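Probable adenylyl-sulfate kinase (Aeropyrum pernix, PDB 2YVU) probably transfers the terminal phosphate of ATP to adenosine 5'-phosphosulfate, making 3'-phosphoadenylyl sulfate, the activated form of sulfate. Local coordinates at residues E58-G61 with E65-L68; Q38-R43 with Y176-V181; Q98-V103 with E154-P159; W76-L81 with V86-S91. One frame throughout, in Å; residues are numbered along the deposited sequence.

Interaction 1 of 4, residues E58-G61 with E65-L68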
loop_
_atom_site.group_PDB
_atom_site.type_symbol
_atom_site.label_atom_id
_atom_site.label_comp_id
_atom_site.label_asym_id
_atom_site.label_seq_id
_atom_site.Cartn_x
_atom_site.Cartn_y
_atom_site.Cartn_z
ATOM N N GLU A 58 -7.475 3.430 7.579
ATOM C CA GLU A 58 -8.479 4.372 8.074
ATOM C C GLU A 58 -9.467 3.998 9.178
ATOM O O GLU A 58 -9.891 4.876 9.933
ATOM C CB GLU A 58 -9.289 4.933 6.906
ATOM C CG GLU A 58 -10.244 6.044 7.324
ATOM C CD GLU A 58 -10.970 6.667 6.148
ATOM O OE1 GLU A 58 -11.053 7.913 6.106
ATOM O OE2 GLU A 58 -11.458 5.916 5.272
ATOM N N GLY A 59 -9.862 2.738 9.300
ATOM C CA GLY A 59 -10.833 2.439 10.348
ATOM C C GLY A 59 -10.441 1.407 11.385
ATOM O O GLY A 59 -11.257 0.575 11.787
ATOM N N ALA A 60 -9.199 1.459 11.842
ATOM C CA ALA A 60 -8.742 0.489 12.825
ATOM C C ALA A 60 -8.810 1.016 14.252
ATOM O O ALA A 60 -8.737 2.226 14.497
ATOM C CB ALA A 60 -7.309 0.055 12.497
ATOM N N GLY A 61 -8.966 0.096 15.196
ATOM C CA GLY A 61 -8.997 0.483 16.589
ATOM C C GLY A 61 -7.540 0.652 16.967
ATOM O O GLY A 61 -6.706 0.924 16.091
ATOM N N GLU A 65 -3.381 -6.048 18.607
ATOM C CA GLU A 65 -3.519 -6.889 17.421
ATOM C C GLU A 65 -3.917 -6.038 16.214
ATOM O O GLU A 65 -3.588 -6.362 15.078
ATOM C CB GLU A 65 -4.562 -8.000 17.637
ATOM C CG GLU A 65 -5.402 -7.875 18.902
ATOM C CD GLU A 65 -4.699 -8.417 20.138
ATOM O OE1 GLU A 65 -4.276 -9.594 20.113
ATOM O OE2 GLU A 65 -4.577 -7.672 21.134
ATOM N N GLU A 66 -4.622 -4.945 16.478
ATOM C CA GLU A 66 -5.069 -4.031 15.430
ATOM C C GLU A 66 -3.844 -3.304 14.861
ATOM O O GLU A 66 -3.694 -3.169 13.650
ATOM C CB GLU A 66 -6.049 -3.017 16.024
ATOM C CG GLU A 66 -6.850 -2.225 15.007
ATOM C CD GLU A 66 -8.216 -2.828 14.744
ATOM O OE1 GLU A 66 -9.022 -2.911 15.700
ATOM O OE2 GLU A 66 -8.483 -3.215 13.584
ATOM N N ARG A 67 -2.969 -2.846 15.752
ATOM C CA ARG A 67 -1.750 -2.152 15.356
ATOM C C ARG A 67 -0.858 -3.060 14.510
ATOM O O ARG A 67 -0.246 -2.611 13.544
ATOM C CB ARG A 67 -0.982 -1.681 16.594
ATOM C CG ARG A 67 -1.660 -0.561 17.346
ATOM C CD ARG A 67 -0.866 -0.164 18.591
ATOM N NE ARG A 67 -1.542 0.885 19.356
ATOM C CZ ARG A 67 -1.586 2.170 19.009
ATOM N NH1 ARG A 67 -0.989 2.588 17.900
ATOM N NH2 ARG A 67 -2.233 3.042 19.773
ATOM N N LEU A 68 -0.784 -4.331 14.890
ATOM C CA LEU A 68 0.018 -5.311 14.166
ATOM C C LEU A 68 -0.497 -5.483 12.747
ATOM O O LEU A 68 0.280 -5.465 11.787
ATOM C CB LEU A 68 -0.021 -6.676 14.866
ATOM C CG LEU A 68 1.180 -7.126 15.697
ATOM C CD1 LEU A 68 0.933 -8.554 16.187
ATOM C CD2 LEU A 68 2.457 -7.066 14.861
#
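The side chain of E66 folds back from the first turn of helix 64-82 onto A60 and G61, in the loop that leads into this helix. It is a short-range surface contact between loop and helix start in a P-loop kinase fold, with only three residues between the two segments and about 137 Å² buried. Its apolar part is a meeting of carbons: A60 CB points at the helix and lies 3.4 Å from E66 CG, so the small methyl fits beside the aliphatic stem of the glutamate. The route of that stem is set by two torsions. CG stands anti to the backbone N (chi1 -166°), and a bend at chi2 (96°) swings the carboxylate alongside the peptide that joins A60 to G61. G61 suits this place because the carboxylate lies close over its backbone, with E66 OE1 3.5 Å from G61 CA, and a glycine leaves room there.

Polar bonds at the helix start and across the dimer flank the contact. The E66 backbone N is hydrogen-bonded to T63 OG1 where the helix starts, and R67 NE makes a weak bond to F62 O. Earlier in the loop, E58 forms a salt bridge with K72 of the second subunit. On the A60-G61 peptide itself, E66 OE1 stands 3.0 Å from G61 N, while E66 OE2 is 3.6 Å from A60 CB.

Interaction 2 of 4, residues Q38-R43 with Y176-V181; sequences QKEGYR and YLYSLV
E40 and Y178 come from opposite directions at the protein surface, the carboxylate reaching the hydroxyl edge of the ring and bridging two chain regions more than 130 residues apart. From E40 CB, which already points at helix 170-184, the chain goes out almost straight: CG is anti to the carbonyl carbon (chi1 -69°) and the next torsion is extended (chi2 -172°). This full reach of a glutamate brings E40 CD to 3.2 Å from Y178 OH. At the tip the two oxygens divide their work. OE2 accepts a hydrogen bond from Y178 OH and lies in the plane of the phenol ring, at its edge; the modelled separation of E40 OE2 and Y178 OH, 2.3 Å, is too short to be taken literally. E40 OE1 is 3.3 Å from Y178 OH at a poor angle, and is engaged instead in a salt bridge with K182, one turn along the same helix as Y178.

Tyrosine suits the other side, since its rigid ring carries a donor well beyond the helix surface while the ring itself rests on L33 and L36. The ring and carboxylate planes are 72° apart. Just after E40, G41 takes a positive phi that glycine tolerates easily, closing helix 26-39 with a Schellman motif.

The pair, its exact length doubtful, lies between the C-terminal end of helix 26-39 and helix 170-184, whose inner residues L177, L180 and V181 pack on strands 14-19, 114-120 and 161-164 of the parallel sheet.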
loop_
_atom_site.group_PDB
_atom_site.type_symbol
_atom_site.label_atom_id
_atom_site.label_comp_id
_atom_site.label_asym_id
_atom_site.label_seq_id
_atom_site.Cartn_x
_atom_site.Cartn_y
_atom_site.Cartn_z
ATOM N N GLN A 38 14.565 13.432 -3.228
ATOM C CA GLN A 38 13.735 13.760 -4.376
ATOM C C GLN A 38 14.463 14.814 -5.203
ATOM O O GLN A 38 14.624 14.654 -6.411
ATOM C CB GLN A 38 12.355 14.256 -3.925
ATOM C CG GLN A 38 11.495 13.141 -3.323
ATOM C CD GLN A 38 10.139 13.621 -2.801
ATOM O OE1 GLN A 38 9.988 14.774 -2.396
ATOM N NE2 GLN A 38 9.156 12.724 -2.786
ATOM N N LYS A 39 14.932 15.877 -4.554
ATOM C CA LYS A 39 15.657 16.916 -5.282
ATOM C C LYS A 39 16.827 16.329 -6.068
ATOM O O LYS A 39 17.255 16.898 -7.063
ATOM C CB LYS A 39 16.123 18.011 -4.325
ATOM C CG LYS A 39 14.994 18.952 -3.918
ATOM C CD LYS A 39 15.440 19.927 -2.834
ATOM C CE LYS A 39 14.347 20.937 -2.488
ATOM N NZ LYS A 39 14.789 21.900 -1.421
ATOM N N GLU A 40 17.336 15.179 -5.638
ATOM C CA GLU A 40 18.430 14.528 -6.359
ATOM C C GLU A 40 17.872 13.626 -7.451
ATOM O O GLU A 40 18.624 12.988 -8.180
ATOM C CB GLU A 40 19.304 13.701 -5.412
ATOM C CG GLU A 40 20.117 14.541 -4.451
ATOM C CD GLU A 40 21.115 13.721 -3.647
ATOM O OE1 GLU A 40 21.412 12.574 -4.035
ATOM O OE2 GLU A 40 21.617 14.239 -2.631
ATOM N N GLY A 41 16.548 13.555 -7.534
ATOM C CA GLY A 41 15.907 12.752 -8.566
ATOM C C GLY A 41 15.494 11.324 -8.258
ATOM O O GLY A 41 15.137 10.586 -9.164
ATOM N N TYR A 42 15.547 10.911 -7.001
ATOM C CA TYR A 42 15.153 9.541 -6.672
ATOM C C TYR A 42 13.647 9.492 -6.471
ATOM O O TYR A 42 13.032 10.496 -6.120
ATOM C CB TYR A 42 15.817 9.077 -5.376
ATOM C CG TYR A 42 17.304 8.804 -5.467
ATOM C CD1 TYR A 42 17.776 7.625 -6.030
ATOM C CD2 TYR A 42 18.229 9.698 -4.937
ATOM C CE1 TYR A 42 19.140 7.336 -6.054
ATOM C CE2 TYR A 42 19.601 9.421 -4.959
ATOM C CZ TYR A 42 20.046 8.233 -5.517
ATOM O OH TYR A 42 21.389 7.903 -5.509
ATOM N N ARG A 43 13.058 8.320 -6.691
ATOM C CA ARG A 43 11.631 8.117 -6.464
ATOM C C ARG A 43 11.582 7.860 -4.972
ATOM O O ARG A 43 12.264 6.954 -4.486
ATOM C CB ARG A 43 11.140 6.857 -7.165
ATOM C CG ARG A 43 11.558 6.727 -8.613
ATOM C CD ARG A 43 10.478 7.239 -9.514
ATOM N NE ARG A 43 10.419 6.459 -10.747
ATOM C CZ ARG A 43 9.499 6.633 -11.689
ATOM N NH1 ARG A 43 8.566 7.564 -11.529
ATOM N NH2 ARG A 43 9.514 5.879 -12.786
ATOM N N TYR A 176 23.242 12.897 8.797
ATOM C CA TYR A 176 23.846 11.631 9.205
ATOM C C TYR A 176 23.083 10.468 8.589
ATOM O O TYR A 176 23.691 9.496 8.145
ATOM C CB TYR A 176 23.847 11.546 10.739
ATOM C CG TYR A 176 24.676 10.436 11.377
ATOM C CD1 TYR A 176 25.986 10.167 10.959
ATOM C CD2 TYR A 176 24.170 9.704 12.455
ATOM C CE1 TYR A 176 26.766 9.207 11.599
ATOM C CE2 TYR A 176 24.940 8.734 13.108
ATOM C CZ TYR A 176 26.240 8.493 12.674
ATOM O OH TYR A 176 26.994 7.531 13.317
ATOM N N LEU A 177 21.752 10.572 8.552
ATOM C CA LEU A 177 20.888 9.515 7.987
ATOM C C LEU A 177 21.069 9.453 6.478
ATOM O O LEU A 177 21.076 8.383 5.876
ATOM C CB LEU A 177 19.399 9.810 8.283
ATOM C CG LEU A 177 18.370 8.686 8.562
ATOM C CD1 LEU A 177 16.979 9.121 8.105
ATOM C CD2 LEU A 177 18.754 7.399 7.898
ATOM N N TYR A 178 21.184 10.629 5.875
ATOM C CA TYR A 178 21.381 10.740 4.441
ATOM C C TYR A 178 22.658 10.026 4.014
ATOM O O TYR A 178 22.679 9.397 2.967
ATOM C CB TYR A 178 21.427 12.223 4.043
ATOM C CG TYR A 178 21.886 12.478 2.616
ATOM C CD1 TYR A 178 23.240 12.422 2.277
ATOM C CD2 TYR A 178 20.966 12.785 1.609
ATOM C CE1 TYR A 178 23.669 12.665 0.981
ATOM C CE2 TYR A 178 21.387 13.030 0.296
ATOM C CZ TYR A 178 22.739 12.968 -0.004
ATOM O OH TYR A 178 23.169 13.203 -1.277
ATOM N N SER A 179 23.720 10.109 4.815
ATOM C CA SER A 179 24.983 9.444 4.458
ATOM C C SER A 179 24.844 7.926 4.454
ATOM O O SER A 179 25.405 7.254 3.584
ATOM C CB SER A 179 26.102 9.847 5.421
ATOM O OG SER A 179 26.427 11.219 5.281
ATOM N N LEU A 180 24.096 7.387 5.421
ATOM C CA LEU A 180 23.867 5.936 5.510
ATOM C C LEU A 180 23.042 5.517 4.283
ATOM O O LEU A 180 23.379 4.554 3.584
ATOM C CB LEU A 180 23.085 5.579 6.797
ATOM C CG LEU A 180 23.144 4.176 7.453
ATOM C CD1 LEU A 180 21.756 3.771 7.995
ATOM C CD2 LEU A 180 23.618 3.139 6.468
ATOM N N VAL A 181 21.963 6.249 4.014
ATOM C CA VAL A 181 21.111 5.929 2.868
ATOM C C VAL A 181 21.921 5.929 1.566
ATOM O O VAL A 181 21.852 4.984 0.782
ATOM C CB VAL A 181 19.945 6.949 2.729
ATOM C CG1 VAL A 181 19.312 6.831 1.354
ATOM C CG2 VAL A 181 18.876 6.670 3.807
#

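Interaction 3 of 4, residues Q98-V103 with E154-P159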
loop_
_atom_site.group_PDB
_atom_site.type_symbol
_atom_site.label_atom_id
_atom_site.label_comp_id
_atom_site.label_asym_id
_atom_site.label_seq_id
_atom_site.Cartn_x
_atom_site.Cartn_y
_atom_site.Cartn_z
ATOM N N GLN A 98 9.151 -6.991 18.589
ATOM C CA GLN A 98 8.571 -8.094 17.846
ATOM C C GLN A 98 7.838 -7.585 16.624
ATOM O O GLN A 98 7.988 -8.125 15.522
ATOM C CB GLN A 98 7.605 -8.876 18.746
ATOM C CG GLN A 98 6.837 -10.027 18.058
ATOM C CD GLN A 98 5.625 -9.554 17.239
ATOM O OE1 GLN A 98 4.853 -8.696 17.679
ATOM N NE2 GLN A 98 5.449 -10.136 16.052
ATOM N N ALA A 99 7.044 -6.539 16.824
ATOM C CA ALA A 99 6.281 -5.949 15.734
ATOM C C ALA A 99 7.223 -5.429 14.655
ATOM O O ALA A 99 7.012 -5.667 13.474
ATOM C CB ALA A 99 5.400 -4.819 16.276
ATOM N N ARG A 100 8.269 -4.726 15.069
ATOM C CA ARG A 100 9.240 -4.198 14.125
ATOM C C ARG A 100 10.046 -5.321 13.447
ATOM O O ARG A 100 10.451 -5.184 12.295
ATOM C CB ARG A 100 10.185 -3.206 14.828
ATOM C CG ARG A 100 9.469 -1.947 15.345
ATOM C CD ARG A 100 10.443 -0.796 15.607
ATOM N NE ARG A 100 11.530 -1.199 16.494
ATOM C CZ ARG A 100 11.456 -1.236 17.820
ATOM N NH1 ARG A 100 10.334 -0.880 18.452
ATOM N NH2 ARG A 100 12.505 -1.653 18.518
ATOM N N ASN A 101 10.268 -6.432 14.149
ATOM C CA ASN A 101 11.001 -7.560 13.563
ATOM C C ASN A 101 10.156 -8.221 12.474
ATOM O O ASN A 101 10.671 -8.676 11.458
ATOM C CB ASN A 101 11.365 -8.581 14.651
ATOM C CG ASN A 101 12.380 -8.031 15.640
ATOM O OD1 ASN A 101 12.718 -8.691 16.626
ATOM N ND2 ASN A 101 12.876 -6.810 15.380
ATOM N N MET A 102 8.855 -8.269 12.706
ATOM C CA MET A 102 7.907 -8.822 11.743
ATOM C C MET A 102 7.893 -7.929 10.477
ATOM O O MET A 102 7.830 -8.419 9.350
ATOM C CB MET A 102 6.527 -8.880 12.401
ATOM C CG MET A 102 5.406 -9.320 11.501
ATOM S SD MET A 102 4.724 -7.943 10.568
ATOM C CE MET A 102 3.645 -7.169 11.814
ATOM N N VAL A 103 7.973 -6.613 10.664
ATOM C CA VAL A 103 7.999 -5.698 9.520
ATOM C C VAL A 103 9.299 -5.940 8.741
ATOM O O VAL A 103 9.274 -6.113 7.525
ATOM C CB VAL A 103 7.945 -4.233 9.967
ATOM C CG1 VAL A 103 8.223 -3.318 8.778
ATOM C CG2 VAL A 103 6.570 -3.925 10.553
ATOM N N GLU A 154 10.138 -0.060 23.342
ATOM C CA GLU A 154 11.256 -0.995 23.399
ATOM C C GLU A 154 12.282 -0.619 22.340
ATOM O O GLU A 154 12.077 -0.875 21.145
ATOM C CB GLU A 154 10.742 -2.419 23.157
ATOM C CG GLU A 154 9.473 -2.701 23.935
ATOM C CD GLU A 154 9.037 -4.136 23.847
ATOM O OE1 GLU A 154 8.965 -4.666 22.724
ATOM O OE2 GLU A 154 8.751 -4.730 24.905
ATOM N N PRO A 155 13.409 -0.023 22.757
ATOM C CA PRO A 155 14.434 0.376 21.790
ATOM C C PRO A 155 14.951 -0.785 20.953
ATOM O O PRO A 155 14.949 -1.921 21.403
ATOM C CB PRO A 155 15.532 0.976 22.674
ATOM C CG PRO A 155 14.789 1.456 23.864
ATOM C CD PRO A 155 13.811 0.343 24.123
ATOM N N PRO A 156 15.385 -0.515 19.709
ATOM C CA PRO A 156 15.906 -1.585 18.851
ATOM C C PRO A 156 17.197 -2.133 19.470
ATOM O O PRO A 156 18.006 -1.361 19.993
ATOM C CB PRO A 156 16.181 -0.868 17.525
ATOM C CG PRO A 156 15.264 0.299 17.563
ATOM C CD PRO A 156 15.343 0.759 18.979
ATOM N N GLU A 157 17.372 -3.452 19.427
ATOM C CA GLU A 157 18.578 -4.089 19.962
ATOM C C GLU A 157 19.788 -3.670 19.124
ATOM O O GLU A 157 20.824 -3.233 19.650
ATOM C CB GLU A 157 18.453 -5.611 19.889
ATOM C CG GLU A 157 17.269 -6.190 20.625
ATOM C CD GLU A 157 17.388 -6.040 22.122
ATOM O OE1 GLU A 157 16.446 -6.450 22.831
ATOM O OE2 GLU A 157 18.421 -5.513 22.589
ATOM N N ASN A 158 19.648 -3.819 17.812
ATOM C CA ASN A 158 20.720 -3.470 16.897
ATOM C C ASN A 158 20.206 -2.680 15.708
ATOM O O ASN A 158 19.965 -3.232 14.642
ATOM C CB ASN A 158 21.424 -4.737 16.415
ATOM C CG ASN A 158 22.911 -4.683 16.645
ATOM O OD1 ASN A 158 23.662 -4.125 15.838
ATOM N ND2 ASN A 158 23.347 -5.236 17.770
ATOM N N PRO A 159 20.020 -1.363 15.890
ATOM C CA PRO A 159 19.532 -0.484 14.825
ATOM C C PRO A 159 20.628 -0.216 13.807
ATOM O O PRO A 159 21.803 -0.370 14.096
ATOM C CB PRO A 159 19.157 0.772 15.578
ATOM C CG PRO A 159 20.241 0.833 16.600
ATOM C CD PRO A 159 20.276 -0.593 17.118
#
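The backbone of E154-P156 passes helix 97-109 as an extended loop, its two prolines in polyproline-II-like conformations, with the CA atoms of R100 and P156 8.6 Å apart. Across that gap reaches R100, whose chain bends at chi3 (-54°) and turns its guanidinium edge to the carbonyl of E154. R100 NH2 gives the main hydrogen bond to E154 O, 2.8 Å long, approaching nearly along the C=O axis and tilted somewhat from the guanidinium plane. R100 NH1 adds a weak, bent second one to E154 O at 3.2 Å, so one oxygen is gripped by both terminal nitrogens. P156 crosses the arginine at about a right angle, its CG 3.5 Å from R100 NH2. A proline fits here: its ring supplies an apolar surface, also touching T19 and Y118, and its fixed phi helps keep the loop extended.

R100 has further partners in the same chain. NE forms a salt bridge with E116, and NH1 is also hydrogen-bonded to S94 O. E154 turns its own carboxylate to the backbone N of K97, at the start of the helix.

An arginine can serve all these acceptors at once because its N-H groups fan out in one plane. Since S94 is, by similarity, the phosphoserine intermediate, this network around the buried R100 is consistent with a role in ordering the backbone at the active site.

Interaction 4 of 4, residues W76-L81 with V86-S91; sequences WIARLL and VIVICS
V88 turns both methyls toward helix 64-82, each to a different residue. With CG1 anti to the backbone N (chi1 -168°), that branch comes to 4.0 Å from A78 CB, while V88 CG2 stands 3.8 Å from L81 CB and 3.7 Å from A78 O. The branched valine thus fills the step between two residues one helical turn apart, and the bare methyl of A78 lets the backbones approach. Beyond it, C90 has SG anti to its carbonyl carbon, which leaves the sulfur 4.4 Å from A78 CB in a loose apolar contact. L81 meets the strand through its CB, 4.0 Å from V86 CB.

The axes of 76-81 and 87-91 run nearly antiparallel, 158° between their directions, as expected where a crossover helix precedes its strand; helix 64-82 lies in the connection from strand 44-48 to strand 87-91, neighbours in the parallel sheet of this P-loop kinase fold. On the opposite side of the strand I89 packs on helix 26-39; beta-branched V88 and I89 also favour the extended strand conformation.

Across the short turn between helix and strand, V86 N donates to L81 O over 3.2 Å, arriving from above the carbonyl plane rather than on a lone pair. V86 CG2 and CB crowd the same oxygen, CB at 3.3 Å from L81 O, and the L81 side chain also packs on L81 of the second subunit.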
loop_
_atom_site.group_PDB
_atom_site.type_symbol
_atom_site.label_atom_id
_atom_site.label_comp_id
_atom_site.label_asym_id
_atom_site.label_seq_id
_atom_site.Cartn_x
_atom_site.Cartn_y
_atom_site.Cartn_z
ATOM N N TRP A 76 3.995 -4.497 3.717
ATOM C CA TRP A 76 3.770 -4.983 2.370
ATOM C C TRP A 76 3.763 -3.883 1.333
ATOM O O TRP A 76 4.317 -4.059 0.244
ATOM C CB TRP A 76 2.487 -5.775 2.323
ATOM C CG TRP A 76 2.776 -7.208 2.621
ATOM C CD1 TRP A 76 2.628 -7.857 3.813
ATOM C CD2 TRP A 76 3.319 -8.161 1.705
ATOM N NE1 TRP A 76 3.041 -9.158 3.692
ATOM C CE2 TRP A 76 3.469 -9.373 2.407
ATOM C CE3 TRP A 76 3.693 -8.103 0.354
ATOM C CZ2 TRP A 76 3.978 -10.530 1.802
ATOM C CZ3 TRP A 76 4.199 -9.255 -0.251
ATOM C CH2 TRP A 76 4.334 -10.452 0.476
ATOM N N ILE A 77 3.151 -2.749 1.682
ATOM C CA ILE A 77 3.078 -1.599 0.791
ATOM C C ILE A 77 4.509 -1.120 0.556
ATOM O O ILE A 77 4.891 -0.787 -0.559
ATOM C CB ILE A 77 2.258 -0.463 1.422
ATOM C CG1 ILE A 77 0.805 -0.924 1.618
ATOM C CG2 ILE A 77 2.370 0.799 0.583
ATOM C CD1 ILE A 77 -0.105 0.075 2.396
ATOM N N ALA A 78 5.296 -1.099 1.619
ATOM C CA ALA A 78 6.696 -0.683 1.515
ATOM C C ALA A 78 7.485 -1.658 0.635
ATOM O O ALA A 78 8.311 -1.258 -0.157
ATOM C CB ALA A 78 7.330 -0.627 2.905
ATOM N N ARG A 79 7.222 -2.946 0.789
ATOM C CA ARG A 79 7.923 -3.954 0.011
ATOM C C ARG A 79 7.588 -3.820 -1.488
ATOM O O ARG A 79 8.475 -3.868 -2.351
ATOM C CB ARG A 79 7.555 -5.338 0.564
ATOM C CG ARG A 79 7.911 -6.525 -0.319
ATOM C CD ARG A 79 7.671 -7.836 0.445
ATOM N NE ARG A 79 7.785 -9.033 -0.390
ATOM C CZ ARG A 79 7.749 -10.282 0.079
ATOM N NH1 ARG A 79 7.610 -10.514 1.380
ATOM N NH2 ARG A 79 7.836 -11.308 -0.753
ATOM N N LEU A 80 6.305 -3.632 -1.794
ATOM C CA LEU A 80 5.885 -3.472 -3.174
ATOM C C LEU A 80 6.524 -2.234 -3.797
ATOM O O LEU A 80 6.999 -2.275 -4.921
ATOM C CB LEU A 80 4.368 -3.341 -3.258
ATOM C CG LEU A 80 3.544 -4.559 -3.681
ATOM C CD1 LEU A 80 4.090 -5.818 -3.084
ATOM C CD2 LEU A 80 2.091 -4.324 -3.243
ATOM N N LEU A 81 6.523 -1.124 -3.082
ATOM C CA LEU A 81 7.110 0.085 -3.652
ATOM C C LEU A 81 8.615 -0.103 -3.853
ATOM O O LEU A 81 9.172 0.214 -4.915
ATOM C CB LEU A 81 6.850 1.288 -2.733
ATOM C CG LEU A 81 5.420 1.874 -2.711
ATOM C CD1 LEU A 81 5.230 2.777 -1.486
ATOM C CD2 LEU A 81 5.164 2.667 -3.987
ATOM N N VAL A 86 11.590 2.239 -5.528
ATOM C CA VAL A 86 11.310 3.355 -4.659
ATOM C C VAL A 86 12.008 3.311 -3.303
ATOM O O VAL A 86 12.111 2.260 -2.680
ATOM C CB VAL A 86 9.797 3.437 -4.393
ATOM C CG1 VAL A 86 9.484 4.642 -3.520
ATOM C CG2 VAL A 86 9.035 3.479 -5.721
ATOM N N ILE A 87 12.472 4.467 -2.851
ATOM C CA ILE A 87 13.085 4.592 -1.538
ATOM C C ILE A 87 11.903 4.891 -0.620
ATOM O O ILE A 87 11.276 5.947 -0.733
ATOM C CB ILE A 87 14.097 5.763 -1.497
ATOM C CG1 ILE A 87 15.316 5.430 -2.385
ATOM C CG2 ILE A 87 14.534 6.021 -0.040
ATOM C CD1 ILE A 87 16.347 6.567 -2.498
ATOM N N VAL A 88 11.585 3.959 0.274
ATOM C CA VAL A 88 10.435 4.140 1.151
ATOM C C VAL A 88 10.850 4.545 2.538
ATOM O O VAL A 88 11.504 3.777 3.237
ATOM C CB VAL A 88 9.634 2.858 1.265
ATOM C CG1 VAL A 88 8.257 3.142 1.961
ATOM C CG2 VAL A 88 9.457 2.261 -0.125
ATOM N N ILE A 89 10.493 5.761 2.926
ATOM C CA ILE A 89 10.844 6.241 4.260
ATOM C C ILE A 89 9.607 6.120 5.147
ATOM O O ILE A 89 8.558 6.726 4.877
ATOM C CB ILE A 89 11.358 7.693 4.192
ATOM C CG1 ILE A 89 12.584 7.750 3.260
ATOM C CG2 ILE A 89 11.756 8.187 5.585
ATOM C CD1 ILE A 89 12.897 9.163 2.744
ATOM N N CYS A 90 9.721 5.312 6.197
ATOM C CA CYS A 90 8.590 5.079 7.089
ATOM C C CYS A 90 8.731 5.675 8.483
ATOM O O CYS A 90 9.779 5.561 9.114
ATOM C CB CYS A 90 8.340 3.575 7.236
ATOM S SG CYS A 90 7.927 2.720 5.746
ATOM N N SER A 91 7.653 6.284 8.965
ATOM C CA SER A 91 7.630 6.879 10.294
ATOM C C SER A 91 6.346 6.456 10.975
ATOM O O SER A 91 5.274 7.035 10.739
ATOM C CB SER A 91 7.660 8.403 10.228
ATOM O OG SER A 91 7.578 8.899 11.550
#

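Interaction 4 is the buried core contact, apolar apart from one backbone bond, and joins helix 64-82 to the central sheet. Interaction 1 uses the other end of that helix, at the surface, where a glutamate lies over a loop; both contacts also reach the second subunit. Interaction 2 is likewise superficial but long-range, resting on one polar pair, and it touches interaction 4 where R43 O and I87 N form a probable hydrogen bond. Interaction 3 lies between these extremes: partly buried, built on an arginine and a carbonyl near the probable active-site serine, and touching interaction 1 through L68 and M102, whose apolar ends pack together.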